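Local coordinates for protein phosphoribosylaminoimidazole-succinocarboxamide synthase (Pyrococcus horikoshii, PDB 4O84) that catalyses the ATP-dependent joining of L-aspartate to the carboxylate of 5-amino-1-(5-phosphoribosyl)imidazole-4-carboxylate, a step of de novo purine biosynthesis, at residues A[54-59]-A[190-195]; A[151-156]-A[174-179]; A[167-172]-A[197-202]; A[89-94]-A[118-123]. All coordinates share one frame; numbering follows the deposited sequence.

Interaction 1. Residues A[54-59]-A[190-195]; sequences VIFFKL and DEISPD. With 5GP (guanosine-5'-monophosphate), chain J.
Phe56, on helix 45-62, comes closest to the 190-195 loop at Ile192, the two CA atoms lying 6.6 Å apart, and no regular strand is formed on the loop side. The branches of Ile192 divide between two rings. Its CG2 packs on Phe56, 3.6 Å from CD2, while CD1 turns to Phe57 and lies 3.6 Å from CE1. With CG1 anti to the carbonyl carbon (chi1 -53°), CG2 is left anti to the backbone N and faces Phe56, while the extended CG1-CD1 arm runs to Phe57. The loop joins strand 186-188 to strand 197-201 in the SAICAR synthetase fold, and the contact fastens it to the helix in the buried interior, where Leu160 of helix 143-165 also covers Phe56 and Ile192. Each ring additionally offers an edge to a backbone carbonyl: Phe56 CD2 is 3.2 Å from Ile192 O, and Phe57 CZ is 3.4 Å from Asp190 O. Further along, the bound guanosine monophosphate donates from N2 a 3.0 Å hydrogen bond to Asp195 O.

Interaction 2. Residues A[151-156]-A[174-179]; sequences EIALKV and FKLEFG. With 5GP (guanosine-5'-monophosphate), chain J.
Helix 151-156 lies across strand 174-176 with the axes of the two short segments 10.4 Å apart and an angle of 137° between their N-to-C directions; Ala153 and Leu176 have the nearest CA atoms. The interface is apolar. Phe174, Leu176 and Phe178, alternate residues along the chain, all direct their side chains at the helix, where Ile152, Ala153 and Val156 receive them. Val156 reaches two of the three: its CG1 lies at the edge of the Phe174 ring, 3.8 Å from CE1, and meets Leu176 CD1 tip to tip at 3.9 Å. That methyl of Leu176 also rests against the helix backbone, 4.0 Å from Ala153 CA. Phe174 has CG between its backbone N and carbonyl carbon (chi1 67°), and its ring crosses Val156 at a slant. Ile152 and Phe178 slide past each other in opposite directions, and Ile152 CG2 touches the ring edge 3.8 Å from Phe178 CE1. Lys175, on the other face of the strand, runs along the bound nucleotide, with CB 3.7 Å from O4' of the guanosine monophosphate, and its NZ forms a salt bridge with Glu177 OE2 and a second one with Asp190. Helix 143-165 thus covers strand 169-180, which is flanked in its sheet by strand 84-93, whose Val92 touches both Ala153 and Phe174, and by strand 186-188, whose Ile186 covers Ile152 and Phe178.

Interaction 3. Residues A[167-172]-A[197-202]; sequences KGIILV and CRFWDA. With 5GP (guanosine-5'-monophosphate), chain J.
Val172 and Trp200 meet on one face of an antiparallel pair of β-strands, 169-172 and 197-201, in the branched sheet that carries the nucleotide site. Ile170 and Trp200 form a hydrogen-bonded pair, with Ile170 N 2.7 Å from Trp200 O, and Val172 N extends the ladder to Arg198 O. On the face bearing Leu171 and Phe199, Leu171 CD1 packs 3.8 Å from Phe199 CE1. Arg198 leads outward from the strand to the nucleotide. Its CB lies 3.7 Å from Val172 CB; CG passes O3' of the bound guanosine monophosphate; and the chain, extended from CG to NE, brings NE to a salt bridge with Asp211. One face of the guanidinium is covered by the ribose C3', while O1P sits at its edge, in plane. NH1 gives O1P a bond of 2.9 Å at 162° and is paired with Asp173 as well; NH2 reaches O1P at 3.3 Å. Val172 CG2 stands over the five-membered ring of Trp200, 3.4 Å from its centroid and 14° off the normal, a CH-pi contact.

Interaction 4. Residues A[89-94]-A[118-123]; sequences EVVVRN and ELYYKN. With CD (cadmium ion), chain I; 5GP (guanosine-5'-monophosphate), chain J.
The nucleotide site is floored by the antiparallel strands 89-93 and 118-121, whose face bearing Glu89, Val91, Glu118 and Tyr120 looks onto the bound guanosine monophosphate. Two hydrogen-bonded pairs, Glu89 with Tyr120 and Val91 with Glu118, flank the non-hydrogen-bonded pair Val90 with Leu119; Val91 N reaches Glu118 O at 2.9 Å. On the nucleotide face, Arg93 NH2 forms a salt bridge with Glu118 OE1 at 2.9 Å, approaching on the syn side, and the two planar groups are turned 59° apart. Tyr120 OH donates to Glu118 OE1 at 2.7 Å, from the opposite face of the carboxylate. Arg93 is bent at chi3 (76°), and its NH1 meets phosphate oxygen O1P at 2.7 Å in the guanidinium plane. Val91 CG2 packs 3.9 Å from Tyr120 CE2. Four residues before Arg93 on the same strand, Glu89 OE1 binds a cadmium ion at 2.3 Å, and guanine N7 binds the same ion at an equal distance. Glu118 OE1 is thus gripped by two donors, which would fix the carboxylate and, through it, hold the Arg93 guanidinium, whose NH1 meets the phosphate.

From the N terminus, helix 45-62 opens interaction 1, which closes only at the loop 190-195. Interaction 4 opens and closes within that span, joining strands 84-93 and 111-121 as neighbours. Interaction 2 follows it in series, also inside the span, and sets helix 143-165 on strand 169-180. Interaction 3 starts on that same strand but ends at strand 197-201, beyond the 190-195 loop, so it crosses both interaction 1 and interaction 2. Strand 169-180 is the hub: Leu176 N to Val90 O and Asn94 N to Val172 O tie it to strand 84-93, and Asp190 bridges to Lys175. All four contacts touch the same bound guanosine monophosphate.

Interaction 1. Residues A[54-59]-A[190-195]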
# COMPACT_ATOMS: atom_id res chain seq x y z
N VAL A 54 11.28 -14.02 -11.02
CA VAL A 54 10.61 -15.13 -10.32
C VAL A 54 10.00 -14.63 -9.02
O VAL A 54 8.79 -14.76 -8.81
CB VAL A 54 11.54 -16.34 -10.05
CG1 VAL A 54 10.84 -17.41 -9.22
CG2 VAL A 54 12.00 -16.94 -11.37
N ILE A 55 10.83 -14.05 -8.15
CA ILE A 55 10.37 -13.54 -6.86
C ILE A 55 9.13 -12.64 -7.03
O ILE A 55 8.11 -12.85 -6.38
CB ILE A 55 11.48 -12.76 -6.14
CG1 ILE A 55 12.64 -13.69 -5.79
CG2 ILE A 55 10.93 -12.10 -4.88
CD1 ILE A 55 13.92 -12.99 -5.38
N PHE A 56 9.23 -11.65 -7.90
CA PHE A 56 8.14 -10.70 -8.11
C PHE A 56 6.87 -11.34 -8.69
O PHE A 56 5.77 -11.07 -8.19
CB PHE A 56 8.60 -9.50 -8.95
CG PHE A 56 9.61 -8.61 -8.26
CD1 PHE A 56 9.41 -8.19 -6.94
CD2 PHE A 56 10.75 -8.18 -8.92
CE1 PHE A 56 10.33 -7.36 -6.31
CE2 PHE A 56 11.67 -7.33 -8.30
CZ PHE A 56 11.47 -6.92 -6.99
N PHE A 57 7.01 -12.19 -9.71
CA PHE A 57 5.84 -12.86 -10.30
C PHE A 57 5.13 -13.74 -9.25
O PHE A 57 3.90 -13.70 -9.12
CB PHE A 57 6.21 -13.72 -11.51
CG PHE A 57 6.49 -12.93 -12.76
CD1 PHE A 57 5.64 -11.90 -13.17
CD2 PHE A 57 7.59 -13.24 -13.56
CE1 PHE A 57 5.91 -11.17 -14.32
CE2 PHE A 57 7.86 -12.53 -14.72
CZ PHE A 57 7.02 -11.49 -15.10
N LYS A 58 5.91 -14.49 -8.49
CA LYS A 58 5.34 -15.33 -7.43
C LYS A 58 4.68 -14.51 -6.33
O LYS A 58 3.59 -14.86 -5.90
CB LYS A 58 6.41 -16.29 -6.88
CG LYS A 58 6.79 -17.35 -7.92
CD LYS A 58 7.94 -18.28 -7.56
CE LYS A 58 8.11 -18.63 -6.09
NZ LYS A 58 9.07 -19.78 -5.98
N LEU A 59 5.30 -13.42 -5.92
CA LEU A 59 4.66 -12.52 -4.95
C LEU A 59 3.29 -12.02 -5.46
O LEU A 59 2.30 -12.01 -4.72
CB LEU A 59 5.56 -11.33 -4.62
CG LEU A 59 4.95 -10.24 -3.71
CD1 LEU A 59 4.72 -10.77 -2.30
CD2 LEU A 59 5.81 -8.98 -3.69
N ASP A 190 6.30 -10.22 -19.91
CA ASP A 190 7.67 -9.67 -19.94
C ASP A 190 8.43 -10.00 -18.64
O ASP A 190 8.42 -11.15 -18.23
CB ASP A 190 7.67 -8.18 -20.28
CG ASP A 190 9.05 -7.67 -20.70
OD1 ASP A 190 9.57 -6.76 -20.04
OD2 ASP A 190 9.61 -8.17 -21.68
N GLU A 191 9.07 -9.00 -18.02
CA GLU A 191 9.90 -9.24 -16.83
C GLU A 191 9.59 -8.19 -15.76
O GLU A 191 8.93 -7.20 -16.04
CB GLU A 191 11.39 -9.20 -17.17
CG GLU A 191 11.94 -7.78 -17.36
CD GLU A 191 13.37 -7.75 -17.82
OE1 GLU A 191 14.28 -8.03 -17.00
OE2 GLU A 191 13.61 -7.43 -19.00
N ILE A 192 10.07 -8.42 -14.54
CA ILE A 192 10.05 -7.41 -13.50
C ILE A 192 11.42 -7.44 -12.81
O ILE A 192 11.71 -8.32 -11.99
CB ILE A 192 8.89 -7.58 -12.50
CG1 ILE A 192 7.54 -7.67 -13.21
CG2 ILE A 192 8.88 -6.44 -11.49
CD1 ILE A 192 6.42 -8.18 -12.33
N SER A 193 12.25 -6.47 -13.19
CA SER A 193 13.63 -6.44 -12.71
C SER A 193 14.18 -5.03 -12.66
O SER A 193 13.53 -4.08 -13.12
CB SER A 193 14.51 -7.36 -13.58
OG SER A 193 14.67 -6.86 -14.89
N PRO A 194 15.39 -4.86 -12.08
CA PRO A 194 16.03 -3.55 -12.08
C PRO A 194 16.30 -3.04 -13.50
O PRO A 194 16.63 -1.87 -13.67
CB PRO A 194 17.35 -3.78 -11.29
CG PRO A 194 17.15 -5.06 -10.54
CD PRO A 194 16.18 -5.88 -11.35
N ASP A 195 16.15 -3.89 -14.51
CA ASP A 195 16.17 -3.43 -15.90
C ASP A 195 14.92 -2.61 -16.26
O ASP A 195 15.00 -1.65 -17.06
CB ASP A 195 16.30 -4.61 -16.87
CG ASP A 195 17.75 -4.92 -17.24
OD1 ASP A 195 17.95 -5.60 -18.27
OD2 ASP A 195 18.69 -4.49 -16.51
P 5GP J . 11.13 6.79 -18.60
O1P 5GP J . 11.20 7.79 -17.46
O2P 5GP J . 12.44 6.68 -19.33
O3P 5GP J . 9.90 6.96 -19.47
O5' 5GP J . 10.88 5.30 -17.99
C5' 5GP J . 9.90 4.96 -16.99
C4' 5GP J . 10.12 3.59 -16.33
O4' 5GP J . 9.77 2.52 -17.22
C3' 5GP J . 11.56 3.28 -15.92
O3' 5GP J . 11.54 2.41 -14.78
C2' 5GP J . 12.14 2.53 -17.09
O2' 5GP J . 13.22 1.66 -16.70
C1' 5GP J . 10.93 1.76 -17.59
N9 5GP J . 10.99 1.61 -19.06
C8 5GP J . 10.32 2.35 -19.97
N7 5GP J . 10.60 1.93 -21.23
C5 5GP J . 11.48 0.92 -21.15
C6 5GP J . 12.18 0.03 -22.10
O6 5GP J . 12.00 0.16 -23.33
N1 5GP J . 13.00 -0.91 -21.60
C2 5GP J . 13.21 -1.08 -20.28
N2 5GP J . 14.07 -2.05 -19.87
N3 5GP J . 12.59 -0.29 -19.34
C4 5GP J . 11.73 0.70 -19.71

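Interaction 2. Residues A[151-156]-A[174-179]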
# COMPACT_ATOMS: atom_id res chain seq x y z
N GLU A 151 -6.23 -1.17 -14.16
CA GLU A 151 -6.58 -1.67 -12.84
C GLU A 151 -5.51 -2.68 -12.34
O GLU A 151 -5.05 -2.59 -11.19
CB GLU A 151 -7.98 -2.32 -12.85
CG GLU A 151 -8.45 -2.73 -11.46
CD GLU A 151 -9.75 -3.54 -11.45
OE1 GLU A 151 -10.18 -3.93 -10.34
OE2 GLU A 151 -10.35 -3.79 -12.51
N ILE A 152 -5.14 -3.63 -13.20
CA ILE A 152 -4.14 -4.62 -12.82
C ILE A 152 -2.83 -3.89 -12.50
O ILE A 152 -2.21 -4.14 -11.45
CB ILE A 152 -3.93 -5.70 -13.91
CG1 ILE A 152 -5.24 -6.48 -14.14
CG2 ILE A 152 -2.85 -6.70 -13.49
CD1 ILE A 152 -5.21 -7.41 -15.33
N ALA A 153 -2.43 -2.97 -13.38
CA ALA A 153 -1.15 -2.28 -13.21
C ALA A 153 -1.06 -1.59 -11.85
O ALA A 153 -0.02 -1.64 -11.21
CB ALA A 153 -0.88 -1.31 -14.34
N LEU A 154 -2.16 -0.98 -11.41
CA LEU A 154 -2.19 -0.23 -10.17
C LEU A 154 -2.18 -1.15 -8.95
O LEU A 154 -1.61 -0.81 -7.91
CB LEU A 154 -3.40 0.71 -10.15
CG LEU A 154 -3.24 1.96 -11.04
CD1 LEU A 154 -4.58 2.64 -11.31
CD2 LEU A 154 -2.26 2.93 -10.38
N LYS A 155 -2.79 -2.32 -9.10
CA LYS A 155 -2.80 -3.34 -8.07
C LYS A 155 -1.38 -3.88 -7.91
O LYS A 155 -0.85 -3.95 -6.80
CB LYS A 155 -3.78 -4.43 -8.48
CG LYS A 155 -4.18 -5.39 -7.39
CD LYS A 155 -5.44 -6.14 -7.83
N VAL A 156 -0.77 -4.22 -9.04
CA VAL A 156 0.63 -4.63 -9.08
C VAL A 156 1.52 -3.55 -8.46
O VAL A 156 2.38 -3.85 -7.62
CB VAL A 156 1.09 -4.94 -10.51
CG1 VAL A 156 2.61 -5.01 -10.59
CG2 VAL A 156 0.43 -6.23 -10.98
N PHE A 174 8.06 1.97 -13.00
CA PHE A 174 8.35 0.69 -13.64
C PHE A 174 7.46 0.48 -14.86
O PHE A 174 6.41 1.12 -14.97
CB PHE A 174 8.24 -0.50 -12.65
CG PHE A 174 6.85 -0.79 -12.14
CD1 PHE A 174 6.21 -1.98 -12.47
CD2 PHE A 174 6.18 0.10 -11.30
CE1 PHE A 174 4.93 -2.28 -11.98
CE2 PHE A 174 4.91 -0.18 -10.83
CZ PHE A 174 4.28 -1.37 -11.17
N LYS A 175 7.90 -0.41 -15.75
CA LYS A 175 7.19 -0.75 -16.98
C LYS A 175 6.68 -2.19 -16.92
O LYS A 175 7.41 -3.10 -16.56
CB LYS A 175 8.09 -0.59 -18.20
CG LYS A 175 7.51 -1.16 -19.51
CD LYS A 175 8.58 -1.47 -20.57
CE LYS A 175 9.54 -2.59 -20.19
NZ LYS A 175 9.12 -3.94 -20.63
N LEU A 176 5.42 -2.38 -17.31
CA LEU A 176 4.80 -3.69 -17.41
C LEU A 176 4.37 -3.92 -18.84
O LEU A 176 4.14 -2.97 -19.61
CB LEU A 176 3.56 -3.78 -16.50
CG LEU A 176 3.75 -3.65 -14.99
CD1 LEU A 176 2.42 -3.77 -14.27
CD2 LEU A 176 4.76 -4.69 -14.47
N GLU A 177 4.30 -5.20 -19.20
CA GLU A 177 3.68 -5.62 -20.44
C GLU A 177 2.68 -6.75 -20.16
O GLU A 177 2.78 -7.47 -19.14
CB GLU A 177 4.72 -6.05 -21.47
CG GLU A 177 5.73 -4.94 -21.78
CD GLU A 177 6.75 -5.30 -22.85
OE1 GLU A 177 6.50 -6.18 -23.70
OE2 GLU A 177 7.82 -4.66 -22.85
N PHE A 178 1.73 -6.87 -21.07
CA PHE A 178 0.54 -7.67 -20.87
C PHE A 178 0.20 -8.38 -22.16
O PHE A 178 0.50 -7.89 -23.27
CB PHE A 178 -0.65 -6.77 -20.50
CG PHE A 178 -0.59 -6.20 -19.11
CD1 PHE A 178 -1.02 -6.95 -18.01
CD2 PHE A 178 -0.14 -4.91 -18.90
CE1 PHE A 178 -0.96 -6.41 -16.74
CE2 PHE A 178 -0.09 -4.36 -17.62
CZ PHE A 178 -0.51 -5.12 -16.54
N GLY A 179 -0.43 -9.54 -22.00
CA GLY A 179 -1.00 -10.27 -23.11
C GLY A 179 -2.31 -10.96 -22.77
O GLY A 179 -2.78 -10.96 -21.62
P 5GP J . 11.13 6.79 -18.60
O1P 5GP J . 11.20 7.79 -17.46
O2P 5GP J . 12.44 6.68 -19.33
O3P 5GP J . 9.90 6.96 -19.47
O5' 5GP J . 10.88 5.30 -17.99
C5' 5GP J . 9.90 4.96 -16.99
C4' 5GP J . 10.12 3.59 -16.33
O4' 5GP J . 9.77 2.52 -17.22
C3' 5GP J . 11.56 3.28 -15.92
O3' 5GP J . 11.54 2.41 -14.78
C2' 5GP J . 12.14 2.53 -17.09
O2' 5GP J . 13.22 1.66 -16.70
C1' 5GP J . 10.93 1.76 -17.59
N9 5GP J . 10.99 1.61 -19.06
C8 5GP J . 10.32 2.35 -19.97
N7 5GP J . 10.60 1.93 -21.23
C5 5GP J . 11.48 0.92 -21.15
C6 5GP J . 12.18 0.03 -22.10
O6 5GP J . 12.00 0.16 -23.33
N1 5GP J . 13.00 -0.91 -21.60
C2 5GP J . 13.21 -1.08 -20.28
N2 5GP J . 14.07 -2.05 -19.87
N3 5GP J . 12.59 -0.29 -19.34
C4 5GP J . 11.73 0.70 -19.71

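Interaction 3. Residues A[167-172]-A[197-202]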
# COMPACT_ATOMS: atom_id res chain seq x y z
N LYS A 167 11.62 -2.84 2.79
CA LYS A 167 13.04 -3.17 2.65
C LYS A 167 13.90 -1.94 2.35
O LYS A 167 15.05 -2.06 1.92
CB LYS A 167 13.22 -4.27 1.59
CG LYS A 167 12.51 -5.55 2.00
CD LYS A 167 12.20 -6.43 0.80
CE LYS A 167 11.32 -7.61 1.21
NZ LYS A 167 12.04 -8.60 2.06
N GLY A 168 13.35 -0.77 2.60
CA GLY A 168 14.04 0.49 2.37
C GLY A 168 14.32 0.81 0.91
O GLY A 168 15.32 1.47 0.60
N ILE A 169 13.43 0.35 0.02
CA ILE A 169 13.52 0.58 -1.42
C ILE A 169 12.27 1.30 -1.95
O ILE A 169 11.16 0.83 -1.77
CB ILE A 169 13.72 -0.75 -2.21
CG1 ILE A 169 15.00 -1.48 -1.75
CG2 ILE A 169 13.77 -0.47 -3.71
CD1 ILE A 169 15.08 -2.94 -2.19
N ILE A 170 12.47 2.45 -2.58
CA ILE A 170 11.40 3.20 -3.23
C ILE A 170 11.15 2.66 -4.64
O ILE A 170 12.05 2.65 -5.51
CB ILE A 170 11.75 4.71 -3.32
CG1 ILE A 170 12.03 5.28 -1.93
CG2 ILE A 170 10.63 5.50 -4.02
CD1 ILE A 170 12.89 6.52 -1.96
N LEU A 171 9.94 2.19 -4.87
CA LEU A 171 9.53 1.92 -6.24
C LEU A 171 9.20 3.26 -6.88
O LEU A 171 8.12 3.80 -6.67
CB LEU A 171 8.33 0.98 -6.27
CG LEU A 171 7.87 0.53 -7.67
CD1 LEU A 171 9.01 -0.14 -8.42
CD2 LEU A 171 6.69 -0.42 -7.55
N VAL A 172 10.16 3.82 -7.62
CA VAL A 172 10.01 5.13 -8.25
C VAL A 172 9.06 5.06 -9.46
O VAL A 172 8.11 5.84 -9.55
CB VAL A 172 11.40 5.71 -8.65
CG1 VAL A 172 11.27 6.89 -9.62
CG2 VAL A 172 12.16 6.11 -7.38
N CYS A 197 12.42 -1.38 -13.85
CA CYS A 197 11.91 -0.60 -12.72
C CYS A 197 12.94 0.45 -12.33
O CYS A 197 14.13 0.24 -12.50
CB CYS A 197 11.71 -1.47 -11.47
SG CYS A 197 10.62 -2.89 -11.57
N ARG A 198 12.49 1.56 -11.76
CA ARG A 198 13.40 2.43 -11.04
C ARG A 198 13.28 2.15 -9.56
O ARG A 198 12.19 2.31 -8.97
CB ARG A 198 13.17 3.92 -11.34
CG ARG A 198 13.81 4.39 -12.64
CD ARG A 198 13.90 5.91 -12.76
NE ARG A 198 14.38 6.30 -14.10
CZ ARG A 198 13.61 6.73 -15.10
NH1 ARG A 198 12.29 6.90 -14.95
NH2 ARG A 198 14.17 7.02 -16.27
N PHE A 199 14.40 1.73 -8.96
CA PHE A 199 14.49 1.49 -7.52
C PHE A 199 15.47 2.48 -6.92
O PHE A 199 16.61 2.61 -7.41
CB PHE A 199 15.05 0.09 -7.22
CG PHE A 199 14.25 -1.06 -7.77
CD1 PHE A 199 12.86 -1.13 -7.62
CD2 PHE A 199 14.91 -2.12 -8.38
CE1 PHE A 199 12.16 -2.22 -8.10
CE2 PHE A 199 14.21 -3.22 -8.86
CZ PHE A 199 12.83 -3.27 -8.71
N TRP A 200 15.04 3.17 -5.87
CA TRP A 200 15.95 4.02 -5.10
C TRP A 200 16.05 3.56 -3.69
O TRP A 200 15.04 3.18 -3.08
CB TRP A 200 15.52 5.50 -5.06
CG TRP A 200 15.49 6.24 -6.38
CD1 TRP A 200 15.91 5.80 -7.63
CD2 TRP A 200 15.03 7.61 -6.60
NE1 TRP A 200 15.71 6.76 -8.59
CE2 TRP A 200 15.18 7.87 -8.03
CE3 TRP A 200 14.48 8.59 -5.79
CZ2 TRP A 200 14.81 9.09 -8.60
CZ3 TRP A 200 14.12 9.81 -6.37
CH2 TRP A 200 14.27 10.05 -7.73
N ASP A 201 17.25 3.65 -3.13
CA ASP A 201 17.40 3.46 -1.69
C ASP A 201 16.62 4.56 -0.96
O ASP A 201 16.71 5.74 -1.30
CB ASP A 201 18.87 3.51 -1.27
CG ASP A 201 19.02 3.41 0.22
OD1 ASP A 201 18.79 2.32 0.77
OD2 ASP A 201 19.29 4.44 0.85
N ALA A 202 15.84 4.15 0.03
CA ALA A 202 14.96 5.07 0.74
C ALA A 202 15.72 6.19 1.46
O ALA A 202 15.27 7.34 1.43
CB ALA A 202 14.05 4.31 1.71
P 5GP J . 11.13 6.79 -18.60
O1P 5GP J . 11.20 7.79 -17.46
O2P 5GP J . 12.44 6.68 -19.33
O3P 5GP J . 9.90 6.96 -19.47
O5' 5GP J . 10.88 5.30 -17.99
C5' 5GP J . 9.90 4.96 -16.99
C4' 5GP J . 10.12 3.59 -16.33
O4' 5GP J . 9.77 2.52 -17.22
C3' 5GP J . 11.56 3.28 -15.92
O3' 5GP J . 11.54 2.41 -14.78
C2' 5GP J . 12.14 2.53 -17.09
O2' 5GP J . 13.22 1.66 -16.70
C1' 5GP J . 10.93 1.76 -17.59
N9 5GP J . 10.99 1.61 -19.06
C8 5GP J . 10.32 2.35 -19.97
N7 5GP J . 10.60 1.93 -21.23
C5 5GP J . 11.48 0.92 -21.15
C6 5GP J . 12.18 0.03 -22.10
O6 5GP J . 12.00 0.16 -23.33
N1 5GP J . 13.00 -0.91 -21.60
C2 5GP J . 13.21 -1.08 -20.28
N2 5GP J . 14.07 -2.05 -19.87
N3 5GP J . 12.59 -0.29 -19.34
C4 5GP J . 11.73 0.70 -19.71

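Interaction 4. Residues A[89-94]-A[118-123]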
# COMPACT_ATOMS: atom_id res chain seq x y z
N GLU A 89 3.62 -0.71 -23.71
CA GLU A 89 4.36 -0.59 -22.46
C GLU A 89 3.49 0.22 -21.52
O GLU A 89 3.04 1.30 -21.86
CB GLU A 89 5.71 0.08 -22.66
CG GLU A 89 6.59 -0.65 -23.66
CD GLU A 89 7.99 -0.07 -23.79
OE1 GLU A 89 8.20 1.13 -23.51
OE2 GLU A 89 8.88 -0.84 -24.20
N VAL A 90 3.20 -0.35 -20.36
CA VAL A 90 2.36 0.29 -19.37
C VAL A 90 3.27 0.69 -18.21
O VAL A 90 3.84 -0.17 -17.53
CB VAL A 90 1.23 -0.64 -18.91
CG1 VAL A 90 0.33 0.06 -17.90
CG2 VAL A 90 0.43 -1.14 -20.11
N VAL A 91 3.38 2.00 -17.99
CA VAL A 91 4.27 2.54 -16.99
C VAL A 91 3.50 3.12 -15.82
O VAL A 91 2.57 3.92 -16.01
CB VAL A 91 5.25 3.60 -17.58
CG1 VAL A 91 6.06 4.27 -16.47
CG2 VAL A 91 6.19 2.96 -18.60
N VAL A 92 3.87 2.68 -14.61
CA VAL A 92 3.30 3.22 -13.38
C VAL A 92 4.37 4.02 -12.63
O VAL A 92 5.51 3.55 -12.41
CB VAL A 92 2.75 2.10 -12.45
CG1 VAL A 92 2.04 2.72 -11.25
CG2 VAL A 92 1.78 1.21 -13.21
N ARG A 93 3.99 5.23 -12.21
CA ARG A 93 4.93 6.15 -11.60
C ARG A 93 4.43 6.58 -10.22
O ARG A 93 3.28 6.98 -10.05
CB ARG A 93 5.17 7.35 -12.54
CG ARG A 93 5.21 6.96 -14.02
CD ARG A 93 5.65 8.11 -14.93
NE ARG A 93 7.08 8.31 -14.86
CZ ARG A 93 7.92 8.19 -15.89
NH1 ARG A 93 9.23 8.37 -15.70
NH2 ARG A 93 7.47 7.91 -17.10
N ASN A 94 5.30 6.46 -9.21
CA ASN A 94 5.00 6.93 -7.85
C ASN A 94 5.76 8.20 -7.46
O ASN A 94 5.32 8.98 -6.62
CB ASN A 94 5.34 5.84 -6.83
CG ASN A 94 4.55 4.58 -7.08
OD1 ASN A 94 3.32 4.63 -7.11
ND2 ASN A 94 5.24 3.46 -7.31
N GLU A 118 0.91 5.63 -17.42
CA GLU A 118 1.10 6.06 -18.81
C GLU A 118 1.11 4.86 -19.75
O GLU A 118 1.61 3.78 -19.40
CB GLU A 118 2.41 6.84 -18.95
CG GLU A 118 2.49 8.08 -18.05
CD GLU A 118 3.88 8.66 -17.97
OE1 GLU A 118 4.88 7.95 -18.30
OE2 GLU A 118 3.99 9.83 -17.54
N LEU A 119 0.57 5.06 -20.95
CA LEU A 119 0.51 4.02 -21.97
C LEU A 119 1.44 4.37 -23.11
O LEU A 119 1.41 5.50 -23.62
CB LEU A 119 -0.91 3.83 -22.53
CG LEU A 119 -2.02 3.45 -21.57
CD1 LEU A 119 -3.35 3.48 -22.30
CD2 LEU A 119 -1.78 2.08 -20.94
N TYR A 120 2.26 3.40 -23.52
CA TYR A 120 3.15 3.63 -24.64
C TYR A 120 2.88 2.61 -25.72
O TYR A 120 2.58 1.45 -25.43
CB TYR A 120 4.62 3.59 -24.19
CG TYR A 120 4.98 4.72 -23.28
CD1 TYR A 120 5.57 5.87 -23.78
CD2 TYR A 120 4.71 4.66 -21.91
CE1 TYR A 120 5.89 6.92 -22.95
CE2 TYR A 120 5.04 5.71 -21.07
CZ TYR A 120 5.63 6.84 -21.60
OH TYR A 120 5.95 7.90 -20.79
N TYR A 121 2.96 3.05 -26.97
CA TYR A 121 2.81 2.13 -28.09
C TYR A 121 4.18 1.48 -28.28
O TYR A 121 5.16 2.17 -28.56
CB TYR A 121 2.35 2.87 -29.35
CG TYR A 121 2.36 2.07 -30.64
CD1 TYR A 121 1.99 0.71 -30.68
CD2 TYR A 121 2.73 2.68 -31.84
CE1 TYR A 121 2.00 -0.00 -31.88
CE2 TYR A 121 2.73 1.98 -33.03
CZ TYR A 121 2.37 0.65 -33.05
OH TYR A 121 2.38 -0.00 -34.27
N LYS A 122 4.24 0.16 -28.10
CA LYS A 122 5.49 -0.57 -28.18
C LYS A 122 5.87 -0.70 -29.65
O LYS A 122 5.23 -1.46 -30.37
CB LYS A 122 5.36 -1.94 -27.51
CG LYS A 122 6.61 -2.37 -26.76
CD LYS A 122 6.72 -3.88 -26.59
CE LYS A 122 8.10 -4.24 -26.05
NZ LYS A 122 8.58 -5.52 -26.64
N ASN A 123 6.87 0.06 -30.08
CA ASN A 123 7.23 0.23 -31.50
C ASN A 123 8.58 0.94 -31.59
O ASN A 123 8.66 2.14 -31.35
CB ASN A 123 6.14 1.05 -32.23
CG ASN A 123 6.31 1.06 -33.75
OD1 ASN A 123 7.15 1.78 -34.32
ND2 ASN A 123 5.48 0.28 -34.43
CD CD I . 9.46 3.01 -22.95
P 5GP J . 11.13 6.79 -18.60
O1P 5GP J . 11.20 7.79 -17.46
O2P 5GP J . 12.44 6.68 -19.33
O3P 5GP J . 9.90 6.96 -19.47
O5' 5GP J . 10.88 5.30 -17.99
C5' 5GP J . 9.90 4.96 -16.99
C4' 5GP J . 10.12 3.59 -16.33
O4' 5GP J . 9.77 2.52 -17.22
C3' 5GP J . 11.56 3.28 -15.92
O3' 5GP J . 11.54 2.41 -14.78
C2' 5GP J . 12.14 2.53 -17.09
O2' 5GP J . 13.22 1.66 -16.70
C1' 5GP J . 10.93 1.76 -17.59
N9 5GP J . 10.99 1.61 -19.06
C8 5GP J . 10.32 2.35 -19.97
N7 5GP J . 10.60 1.93 -21.23
C5 5GP J . 11.48 0.92 -21.15
C6 5GP J . 12.18 0.03 -22.10
O6 5GP J . 12.00 0.16 -23.33
N1 5GP J . 13.00 -0.91 -21.60
C2 5GP J . 13.21 -1.08 -20.28
N2 5GP J . 14.07 -2.05 -19.87
N3 5GP J . 12.59 -0.29 -19.34
C4 5GP J . 11.73 0.70 -19.71